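PDB 5FOO: 6-phospho-beta-d glycosidase from Streptococcus pyogenes, which catalyses hydrolysis of 6-phospho-beta-glucosides as a family 1 glycoside hydrolase, and is held here with the cyclophellitol-based probe 6-phosphocyclophellitol. Local coordinates for residues E134-V139 against A189-Y194; H118-P123 against M167-G172; I360-S365 against T398-G403. The protein carries 1 engineered substitution. All blocks are in the same frame, centred on the assembly; numbering follows the deposited sequence.

How the contacts relate
All three contacts belong to one (beta/alpha)8 barrel but sample different layers. Contacts 1 and 2 are neighbours, their centres 11 Å apart; helices 166-174 and 186-208, which supply one segment to each, follow each other in the chain and touch where Val170 packs on Ala189, Val192 and Ala193. Contact 2 is buried and reaches the ligand, with aromatic rings on valines and a histidine hydrogen-bonded to 6-phosphocyclophellitol. Contact 1, farther out and partly buried, adds polar chains to its packing. Contact 3 lies across the chain's centre from contact 1 and is buried and purely apolar, joining a barrel strand to an outer helix.

Contact 1. Residues E134-V139 against A189-Y194; sequences ESKHVV and AVQVAY
Glu134 and Lys136 lean on Val192, Gln191 and Tyr194 in a partly buried helix-to-helix contact of the outer layer, where the turn leading into helix 136-153 meets helix 186-208. The backbones come closest at Glu134 and Val192, with CA atoms 5.1 Å apart. There Val192 CG2 lies 3.7 Å from Glu134 CG and equally close to the backbone N of Glu134. The valine branch doing the touching stands anti to its own carbonyl carbon, and it touches the CG methylene and the backbone N, not the carboxylate; that group runs on to Tyr174, whose hydroxyl is hydrogen-bonded to OE2.

Both helices belong to the outer layer of a (beta/alpha)8 barrel: helix 136-153 precedes strand 159-161, helix 186-208 precedes strand 218-224, and helix 166-174 comes between them in the chain. The first helix is started by Ser135 at the N-cap. Its OG takes a nearly straight bond from Val138 N (3.1 Å, 170°) and a weak, bent one from His137 N.

Lys136 spans the gap with its chain extended beyond CG. Its CE passes 3.6 Å from Gln191 NE2, the two side chains crossing at about a right angle, and its NZ stands 3.6 Å from Tyr194 CE1, approaching the ring obliquely. With CG anti to the backbone N and a bend at chi2 (67°), Gln191 brings NE2 to the lysine. No hydrogen bond links the two segments directly; the polar ends of Lys136, Gln191 and Tyr194 meet residues 276-282, a loop and the start of helix 280-288. Glu282 OE1 forms a salt bridge with Lys136 NZ and a hydrogen bond with Tyr194 OH, while the Gln277 backbone pairs its O with the lysine and its N with Gln191 OE1. Trp276 stacks on the tyrosine ring.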
loop_
_atom_site.group_PDB
_atom_site.type_symbol
_atom_site.label_atom_id
_atom_site.label_comp_id
_atom_site.label_asym_id
_atom_site.label_seq_id
_atom_site.Cartn_x
_atom_site.Cartn_y
_atom_site.Cartn_z
ATOM N N GLU A 134 16.194 -8.178 -5.802
ATOM C CA GLU A 134 17.055 -9.344 -5.505
ATOM C C GLU A 134 18.411 -8.859 -5.111
ATOM O O GLU A 134 19.121 -9.590 -4.522
ATOM C CB GLU A 134 17.202 -10.301 -6.688
ATOM C CG GLU A 134 15.904 -10.846 -7.263
ATOM C CD GLU A 134 16.095 -11.251 -8.727
ATOM O OE1 GLU A 134 17.164 -11.772 -9.029
ATOM O OE2 GLU A 134 15.238 -10.986 -9.560
ATOM N N SER A 135 18.769 -7.607 -5.389
ATOM C CA SER A 135 20.127 -7.165 -5.103
ATOM C C SER A 135 20.258 -6.266 -3.881
ATOM O O SER A 135 19.571 -5.210 -3.789
ATOM C CB SER A 135 20.687 -6.455 -6.305
ATOM O OG SER A 135 21.725 -5.584 -5.896
ATOM N N LYS A 136 21.190 -6.629 -2.987
ATOM C CA LYS A 136 21.493 -5.760 -1.839
ATOM C C LYS A 136 22.169 -4.452 -2.218
ATOM O O LYS A 136 22.069 -3.456 -1.472
ATOM C CB LYS A 136 22.246 -6.522 -0.783
ATOM C CG LYS A 136 21.380 -7.675 -0.219
ATOM C CD LYS A 136 22.131 -8.537 0.812
ATOM C CE LYS A 136 21.216 -9.632 1.341
ATOM N NZ LYS A 136 21.829 -10.322 2.490
ATOM N N HIS A 137 22.772 -4.391 -3.405
ATOM C CA HIS A 137 23.276 -3.110 -3.923
ATOM C C HIS A 137 22.105 -2.182 -4.276
ATOM O O HIS A 137 22.107 -1.023 -3.920
ATOM C CB HIS A 137 24.183 -3.310 -5.129
ATOM C CG HIS A 137 24.625 -2.026 -5.757
ATOM N ND1 HIS A 137 25.395 -1.101 -5.089
ATOM C CD2 HIS A 137 24.412 -1.523 -6.988
ATOM C CE1 HIS A 137 25.653 -0.090 -5.894
ATOM N NE2 HIS A 137 25.055 -0.319 -7.049
ATOM N N VAL A 138 21.100 -2.717 -4.944
ATOM C CA VAL A 138 19.864 -1.984 -5.185
ATOM C C VAL A 138 19.213 -1.428 -3.907
ATOM O O VAL A 138 18.696 -0.274 -3.915
ATOM C CB VAL A 138 18.854 -2.808 -5.990
ATOM C CG1 VAL A 138 17.432 -2.208 -5.913
ATOM C CG2 VAL A 138 19.352 -2.938 -7.430
ATOM N N VAL A 139 19.200 -2.239 -2.861
ATOM C CA VAL A 139 18.729 -1.797 -1.550
ATOM C C VAL A 139 19.498 -0.588 -1.090
ATOM O O VAL A 139 18.919 0.363 -0.578
ATOM C CB VAL A 139 18.866 -2.880 -0.504
ATOM C CG1 VAL A 139 18.779 -2.310 0.919
ATOM C CG2 VAL A 139 17.746 -3.890 -0.736
ATOM N N ALA A 189 11.758 -15.016 -4.557
ATOM C CA ALA A 189 10.730 -14.372 -3.763
ATOM C C ALA A 189 11.153 -14.200 -2.297
ATOM O O ALA A 189 10.982 -13.148 -1.729
ATOM C CB ALA A 189 9.469 -15.155 -3.834
ATOM N N VAL A 190 11.684 -15.267 -1.700
ATOM C CA VAL A 190 12.039 -15.281 -0.311
ATOM C C VAL A 190 13.201 -14.306 -0.064
ATOM O O VAL A 190 13.235 -13.598 0.950
ATOM C CB VAL A 190 12.377 -16.712 0.128
ATOM C CG1 VAL A 190 12.965 -16.752 1.506
ATOM C CG2 VAL A 190 11.106 -17.544 0.095
ATOM N N GLN A 191 14.156 -14.267 -0.977
ATOM C CA GLN A 191 15.281 -13.372 -0.799
ATOM C C GLN A 191 14.780 -11.899 -0.965
ATOM O O GLN A 191 15.154 -11.044 -0.173
ATOM C CB GLN A 191 16.444 -13.715 -1.778
ATOM C CG GLN A 191 17.673 -12.844 -1.589
ATOM C CD GLN A 191 18.369 -13.079 -0.263
ATOM O OE1 GLN A 191 18.721 -14.215 0.043
ATOM N NE2 GLN A 191 18.618 -11.999 0.528
ATOM N N VAL A 192 13.951 -11.644 -1.968
ATOM C CA VAL A 192 13.302 -10.340 -2.126
ATOM C C VAL A 192 12.576 -9.879 -0.860
ATOM O O VAL A 192 12.727 -8.707 -0.489
ATOM C CB VAL A 192 12.411 -10.303 -3.382
ATOM C CG1 VAL A 192 11.480 -9.097 -3.454
ATOM C CG2 VAL A 192 13.313 -10.250 -4.634
ATOM N N ALA A 193 11.828 -10.782 -0.199
ATOM C CA ALA A 193 11.158 -10.459 1.036
ATOM C C ALA A 193 12.154 -10.032 2.130
ATOM O O ALA A 193 11.958 -9.000 2.768
ATOM C CB ALA A 193 10.324 -11.618 1.500
ATOM N N TYR A 194 13.235 -10.801 2.311
ATOM C CA TYR A 194 14.268 -10.375 3.263
ATOM C C TYR A 194 14.848 -8.999 2.864
ATOM O O TYR A 194 15.048 -8.124 3.724
ATOM C CB TYR A 194 15.387 -11.403 3.369
ATOM C CG TYR A 194 16.586 -10.958 4.157
ATOM C CD1 TYR A 194 17.592 -10.280 3.570
ATOM C CD2 TYR A 194 16.682 -11.250 5.515
ATOM C CE1 TYR A 194 18.701 -9.858 4.312
ATOM C CE2 TYR A 194 17.772 -10.857 6.274
ATOM C CZ TYR A 194 18.769 -10.139 5.677
ATOM O OH TYR A 194 19.792 -9.767 6.437
#

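Contact 2. Residues H118-P123 against M167-G172; sequences HHFDLP and MVVVEG. With JAZ (6-phosphocyclophellitol), chain G.
Phe120 carries most of the apolar part of this contact, its ring packed obliquely against two consecutive valines of helix 166-174. With CG anti to the carbonyl carbon (chi1 -48°), the ring is carried to the helix although the first bond of the side chain does not point at it. At the far end of the ring, CZ is 3.5 Å from Val168 CG1. Nearer the root, CD1 meets Val169 CG2 at 3.6 Å; phenylalanine and valine slide past each other in opposite directions. That same methyl also meets His118 CE1, 3.9 Å away, so one branch of Val169 packs against two rings. His118 ND1 is hydrogen-bonded to ND1 of His163, and Trp133 also meets the ring.

His119 CD2 lies 3.7 Å above the Phe120 plane, over its centre, while Phe120 CD2 lies in the plane of the imidazole at its edge. The valines and this histidine thus bracket the phenyl group, which also meets the rings of His179 and Trp424. Phe120 has a left-handed backbone (phi 59°), which turns the chain sharply between His119 and Asp121.

Polar bonds join the loop to itself and to the ligand. His119 N donates to Asp121 OD1 (2.9 Å), coming from above the carboxylate plane. From the ring, His119 NE2 donates to O16 of 6-phosphocyclophellitol (3.0 Å), a bent bond at 132°, and the neighbouring hydroxyl O17 lies 3.1 Å from NE2.

Helix 166-174 begins just after Asn164 and Glu165, both pocket residues, in the Asn-Glu-Pro sequence typical of family 1. The contact sets the loop after barrel strand 112-116 against this helix, which follows strands 159-161 and 163-164, at the carboxyl ends where a (beta/alpha)8 glycosidase carries its active site.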
loop_
_atom_site.group_PDB
_atom_site.type_symbol
_atom_site.label_atom_id
_atom_site.label_comp_id
_atom_site.label_asym_id
_atom_site.label_seq_id
_atom_site.Cartn_x
_atom_site.Cartn_y
_atom_site.Cartn_z
ATOM N N HIS A 118 7.835 3.908 -1.921
ATOM C CA HIS A 118 7.872 2.811 -2.915
ATOM C C HIS A 118 6.504 2.232 -2.999
ATOM O O HIS A 118 5.988 1.719 -2.009
ATOM C CB HIS A 118 8.900 1.773 -2.494
ATOM C CG HIS A 118 8.895 0.516 -3.289
ATOM N ND1 HIS A 118 8.998 -0.736 -2.720
ATOM C CD2 HIS A 118 8.816 0.304 -4.623
ATOM C CE1 HIS A 118 8.928 -1.666 -3.655
ATOM N NE2 HIS A 118 8.806 -1.059 -4.814
ATOM N N HIS A 119 5.895 2.314 -4.181
ATOM C CA HIS A 119 4.594 1.686 -4.410
ATOM C C HIS A 119 4.660 0.963 -5.777
ATOM O O HIS A 119 4.230 1.501 -6.822
ATOM C CB HIS A 119 3.473 2.780 -4.367
ATOM C CG HIS A 119 2.107 2.229 -4.203
ATOM N ND1 HIS A 119 1.166 2.795 -3.372
ATOM C CD2 HIS A 119 1.522 1.128 -4.737
ATOM C CE1 HIS A 119 0.057 2.083 -3.405
ATOM N NE2 HIS A 119 0.243 1.066 -4.237
ATOM N N PHE A 120 5.267 -0.231 -5.735
ATOM C CA PHE A 120 5.415 -1.145 -6.861
ATOM C C PHE A 120 6.178 -0.536 -8.032
ATOM O O PHE A 120 5.919 -0.903 -9.209
ATOM C CB PHE A 120 4.015 -1.586 -7.388
ATOM C CG PHE A 120 3.024 -2.035 -6.328
ATOM C CD1 PHE A 120 3.385 -2.446 -5.054
ATOM C CD2 PHE A 120 1.677 -2.076 -6.663
ATOM C CE1 PHE A 120 2.413 -2.867 -4.111
ATOM C CE2 PHE A 120 0.705 -2.492 -5.756
ATOM C CZ PHE A 120 1.077 -2.905 -4.476
ATOM N N ASP A 121 7.100 0.400 -7.746
ATOM C CA ASP A 121 7.705 1.190 -8.787
ATOM C C ASP A 121 9.204 1.266 -8.803
ATOM O O ASP A 121 9.766 2.318 -9.091
ATOM C CB ASP A 121 7.078 2.604 -8.837
ATOM C CG ASP A 121 7.386 3.443 -7.576
ATOM O OD1 ASP A 121 7.633 2.841 -6.498
ATOM O OD2 ASP A 121 7.393 4.697 -7.684
ATOM N N LEU A 122 9.848 0.134 -8.603
ATOM C CA LEU A 122 11.264 -0.009 -8.886
ATOM C C LEU A 122 11.587 0.507 -10.296
ATOM O O LEU A 122 10.878 0.197 -11.273
ATOM C CB LEU A 122 11.671 -1.484 -8.722
ATOM C CG LEU A 122 13.137 -1.773 -8.953
ATOM C CD1 LEU A 122 13.944 -1.544 -7.686
ATOM C CD2 LEU A 122 13.344 -3.190 -9.472
ATOM N N PRO A 123 12.672 1.260 -10.456
ATOM C CA PRO A 123 13.172 1.550 -11.828
ATOM C C PRO A 123 13.546 0.293 -12.635
ATOM O O PRO A 123 14.349 -0.564 -12.177
ATOM C CB PRO A 123 14.441 2.353 -11.594
ATOM C CG PRO A 123 14.363 2.863 -10.219
ATOM C CD PRO A 123 13.575 1.805 -9.432
ATOM N N MET A 167 4.902 -7.341 0.649
ATOM C CA MET A 167 4.588 -8.756 0.258
ATOM C C MET A 167 3.847 -8.840 -1.081
ATOM O O MET A 167 3.886 -9.850 -1.737
ATOM C CB MET A 167 3.771 -9.494 1.346
ATOM C CG MET A 167 3.533 -11.017 1.042
ATOM S SD MET A 167 5.104 -11.847 0.784
ATOM C CE MET A 167 5.511 -12.221 2.456
ATOM N N VAL A 168 3.109 -7.795 -1.456
ATOM C CA VAL A 168 2.485 -7.692 -2.770
ATOM C C VAL A 168 3.553 -7.584 -3.889
ATOM O O VAL A 168 3.378 -8.130 -4.952
ATOM C CB VAL A 168 1.445 -6.546 -2.864
ATOM C CG1 VAL A 168 0.906 -6.408 -4.265
ATOM C CG2 VAL A 168 0.282 -6.789 -1.876
ATOM N N VAL A 169 4.647 -6.882 -3.651
ATOM C CA VAL A 169 5.765 -6.870 -4.593
ATOM C C VAL A 169 6.409 -8.284 -4.732
ATOM O O VAL A 169 6.746 -8.707 -5.850
ATOM C CB VAL A 169 6.839 -5.881 -4.126
ATOM C CG1 VAL A 169 8.109 -5.997 -4.950
ATOM C CG2 VAL A 169 6.318 -4.461 -4.250
ATOM N N VAL A 170 6.641 -8.943 -3.603
ATOM C CA VAL A 170 7.212 -10.242 -3.575
ATOM C C VAL A 170 6.303 -11.188 -4.396
ATOM O O VAL A 170 6.801 -11.907 -5.233
ATOM C CB VAL A 170 7.228 -10.772 -2.164
ATOM C CG1 VAL A 170 7.542 -12.279 -2.118
ATOM C CG2 VAL A 170 8.212 -10.019 -1.294
ATOM N N GLU A 171 4.989 -11.171 -4.129
ATOM C CA GLU A 171 4.050 -12.044 -4.784
ATOM C C GLU A 171 3.859 -11.694 -6.234
ATOM O O GLU A 171 4.039 -12.575 -7.106
ATOM C CB GLU A 171 2.714 -12.157 -4.015
ATOM C CG GLU A 171 2.991 -13.008 -2.758
ATOM C CD GLU A 171 1.782 -13.358 -1.866
ATOM O OE1 GLU A 171 0.708 -12.727 -2.128
ATOM O OE2 GLU A 171 1.946 -14.266 -0.913
ATOM N N GLY A 172 3.609 -10.409 -6.503
ATOM C CA GLY A 172 3.437 -9.896 -7.865
ATOM C C GLY A 172 4.576 -10.191 -8.818
ATOM O O GLY A 172 4.326 -10.699 -9.962
HETATM C C2 JAZ G . -4.588 -0.517 -5.584
HETATM C C3 JAZ G . -3.565 0.138 -4.633
HETATM C C4 JAZ G . -3.133 -0.843 -3.549
HETATM C C5 JAZ G . -4.306 -1.361 -2.728
HETATM C C6 JAZ G . -5.389 -1.906 -3.634
HETATM C C7 JAZ G . -5.787 -0.921 -4.733
HETATM C C8 JAZ G . -6.979 -1.412 -5.550
HETATM O O9 JAZ G . -6.577 -2.611 -6.205
HETATM P P10 JAZ G . -7.216 -2.970 -7.615
HETATM O O11 JAZ G . -6.529 -4.232 -8.002
HETATM O O12 JAZ G . -7.193 -1.815 -8.527
HETATM O O13 JAZ G . -8.642 -3.189 -7.358
HETATM O O14 JAZ G . -4.975 -3.169 -4.173
HETATM O O15 JAZ G . -5.049 0.421 -6.562
HETATM O O16 JAZ G . -2.447 0.481 -5.413
HETATM O O17 JAZ G . -2.170 -0.239 -2.703
#

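Contact 3. Residues I360-S365 against T398-G403; sequences IPWFLS and TYLHKG
Trp362 and Leu400 make the tight part of this contact: CH2 of the indole lies 3.6 Å from Leu400 CD1. The two side chains come from opposite directions and slide past each other, the leucine methyl approaching the ring obliquely. Trp362 has CG between its backbone N and carbonyl carbon, and chi1 67° together with chi2 -81° brings the six-membered ring toward the helix. Its NE1 is hydrogen-bonded to Ser408 OG, and Ile360 O lies in plane at the edge of the indole. These neighbours, together with Ala350 and Met353 on helix 344-356, leave the ring well surrounded.

Leu364 gives the looser part. Although it points toward the helix, its CD2 stays 4.4 Å from Leu400 CD1, at the limit of contact, and the backbones are well apart, with 8.4 Å between the CA atoms of Leu364 and Leu400. All the packing across the gap thus converges on a single methyl, with no hydrogen bond between the segments. On the helix, Lys402 marks the solvent side: it is exposed and makes a cation-pi contact with Tyr347. His401 instead lies against strand 2-3, touching Leu2, with NE2 hydrogen-bonded to Ala3 O.

Strand 362-367, helix 387-405 and strand 410-416 follow one another as a right-handed beta-alpha-beta crossover, the last such unit before the barrel closes. Leu400 points inward from the helix onto the strands, touching Cys410 on strand 410-416 as well as Phe8, while Leu364 also packs on Tyr413 and Trp362 lies between this helix and helix 344-356.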
loop_
_atom_site.group_PDB
_atom_site.type_symbol
_atom_site.label_atom_id
_atom_site.label_comp_id
_atom_site.label_asym_id
_atom_site.label_seq_id
_atom_site.Cartn_x
_atom_site.Cartn_y
_atom_site.Cartn_z
ATOM N N ILE A 360 1.199 -0.463 19.375
ATOM C CA ILE A 360 1.793 0.706 18.771
ATOM C C ILE A 360 0.815 1.527 17.860
ATOM O O ILE A 360 -0.230 1.028 17.403
ATOM C CB ILE A 360 3.030 0.402 17.933
ATOM C CG1 ILE A 360 2.718 -0.509 16.767
ATOM C CG2 ILE A 360 4.168 -0.167 18.786
ATOM C CD1 ILE A 360 3.805 -0.398 15.730
ATOM N N PRO A 361 1.189 2.773 17.554
ATOM C CA PRO A 361 0.230 3.506 16.701
ATOM C C PRO A 361 0.109 2.965 15.280
ATOM O O PRO A 361 1.115 2.560 14.673
ATOM C CB PRO A 361 0.743 4.958 16.723
ATOM C CG PRO A 361 1.761 5.016 17.852
ATOM C CD PRO A 361 2.278 3.630 18.067
ATOM N N TRP A 362 -1.116 2.992 14.758
ATOM C CA TRP A 362 -1.368 2.572 13.374
ATOM C C TRP A 362 -2.585 3.291 12.842
ATOM O O TRP A 362 -3.410 3.753 13.622
ATOM C CB TRP A 362 -1.559 1.040 13.329
ATOM C CG TRP A 362 -2.813 0.580 14.019
ATOM C CD1 TRP A 362 -2.973 0.397 15.371
ATOM C CD2 TRP A 362 -4.075 0.244 13.420
ATOM N NE1 TRP A 362 -4.253 -0.021 15.642
ATOM C CE2 TRP A 362 -4.950 -0.125 14.471
ATOM C CE3 TRP A 362 -4.560 0.223 12.101
ATOM C CZ2 TRP A 362 -6.277 -0.510 14.245
ATOM C CZ3 TRP A 362 -5.873 -0.154 11.878
ATOM C CH2 TRP A 362 -6.713 -0.524 12.948
ATOM N N PHE A 363 -2.673 3.431 11.528
ATOM C CA PHE A 363 -3.910 3.857 10.867
ATOM C C PHE A 363 -4.329 2.964 9.676
ATOM O O PHE A 363 -3.514 2.264 9.080
ATOM C CB PHE A 363 -3.823 5.303 10.427
ATOM C CG PHE A 363 -3.043 5.542 9.179
ATOM C CD1 PHE A 363 -1.696 5.264 9.108
ATOM C CD2 PHE A 363 -3.660 6.137 8.048
ATOM C CE1 PHE A 363 -0.997 5.567 7.966
ATOM C CE2 PHE A 363 -2.950 6.402 6.911
ATOM C CZ PHE A 363 -1.604 6.145 6.884
ATOM N N LEU A 364 -5.609 2.982 9.353
ATOM C CA LEU A 364 -6.109 2.160 8.271
ATOM C C LEU A 364 -5.843 2.945 7.030
ATOM O O LEU A 364 -6.557 3.903 6.710
ATOM C CB LEU A 364 -7.575 1.879 8.445
ATOM C CG LEU A 364 -8.258 0.946 7.435
ATOM C CD1 LEU A 364 -7.505 -0.351 7.288
ATOM C CD2 LEU A 364 -9.668 0.649 7.923
ATOM N N SER A 365 -4.812 2.525 6.313
ATOM C CA SER A 365 -4.152 3.357 5.310
ATOM C C SER A 365 -4.687 3.195 3.902
ATOM O O SER A 365 -4.318 4.007 3.000
ATOM C CB SER A 365 -2.621 3.095 5.347
ATOM O OG SER A 365 -2.372 1.694 5.539
ATOM N N THR A 398 -17.387 1.644 10.909
ATOM C CA THR A 398 -18.110 1.264 12.116
ATOM C C THR A 398 -17.276 0.246 12.872
ATOM O O THR A 398 -17.207 0.263 14.129
ATOM C CB THR A 398 -19.499 0.710 11.815
ATOM O OG1 THR A 398 -20.276 1.723 11.170
ATOM C CG2 THR A 398 -20.179 0.333 13.063
ATOM N N TYR A 399 -16.638 -0.668 12.146
ATOM C CA TYR A 399 -15.840 -1.633 12.851
ATOM C C TYR A 399 -14.499 -1.070 13.314
ATOM O O TYR A 399 -13.985 -1.542 14.304
ATOM C CB TYR A 399 -15.660 -2.901 12.057
ATOM C CG TYR A 399 -16.878 -3.784 12.094
ATOM C CD1 TYR A 399 -17.085 -4.651 13.155
ATOM C CD2 TYR A 399 -17.813 -3.732 11.084
ATOM C CE1 TYR A 399 -18.206 -5.455 13.208
ATOM C CE2 TYR A 399 -18.939 -4.536 11.109
ATOM C CZ TYR A 399 -19.117 -5.406 12.173
ATOM O OH TYR A 399 -20.209 -6.200 12.192
ATOM N N LEU A 400 -13.957 -0.073 12.618
ATOM C CA LEU A 400 -12.763 0.641 13.104
ATOM C C LEU A 400 -13.096 1.344 14.419
ATOM O O LEU A 400 -12.336 1.287 15.356
ATOM C CB LEU A 400 -12.289 1.650 12.072
ATOM C CG LEU A 400 -10.933 2.214 12.343
ATOM C CD1 LEU A 400 -9.864 1.128 12.273
ATOM C CD2 LEU A 400 -10.652 3.341 11.381
ATOM N N HIS A 401 -14.245 1.967 14.480
ATOM C CA HIS A 401 -14.707 2.620 15.737
ATOM C C HIS A 401 -14.816 1.637 16.898
ATOM O O HIS A 401 -14.267 1.877 17.968
ATOM C CB HIS A 401 -16.019 3.366 15.552
ATOM C CG HIS A 401 -16.387 4.237 16.718
ATOM N ND1 HIS A 401 -17.136 3.779 17.776
ATOM C CD2 HIS A 401 -16.071 5.530 17.008
ATOM C CE1 HIS A 401 -17.273 4.751 18.668
ATOM N NE2 HIS A 401 -16.655 5.831 18.208
ATOM N N LYS A 402 -15.428 0.489 16.630
ATOM C CA LYS A 402 -15.480 -0.609 17.588
ATOM C C LYS A 402 -14.093 -0.983 18.077
ATOM O O LYS A 402 -13.868 -1.114 19.248
ATOM C CB LYS A 402 -16.241 -1.812 16.994
ATOM C CG LYS A 402 -16.772 -2.804 18.035
ATOM C CD LYS A 402 -17.153 -4.140 17.410
ATOM C CE LYS A 402 -17.424 -5.242 18.425
ATOM N NZ LYS A 402 -17.514 -6.565 17.733
ATOM N N GLY A 403 -13.119 -1.077 17.197
ATOM C CA GLY A 403 -11.747 -1.391 17.612
ATOM C C GLY A 403 -11.076 -0.302 18.463
ATOM O O GLY A 403 -10.421 -0.606 19.440
#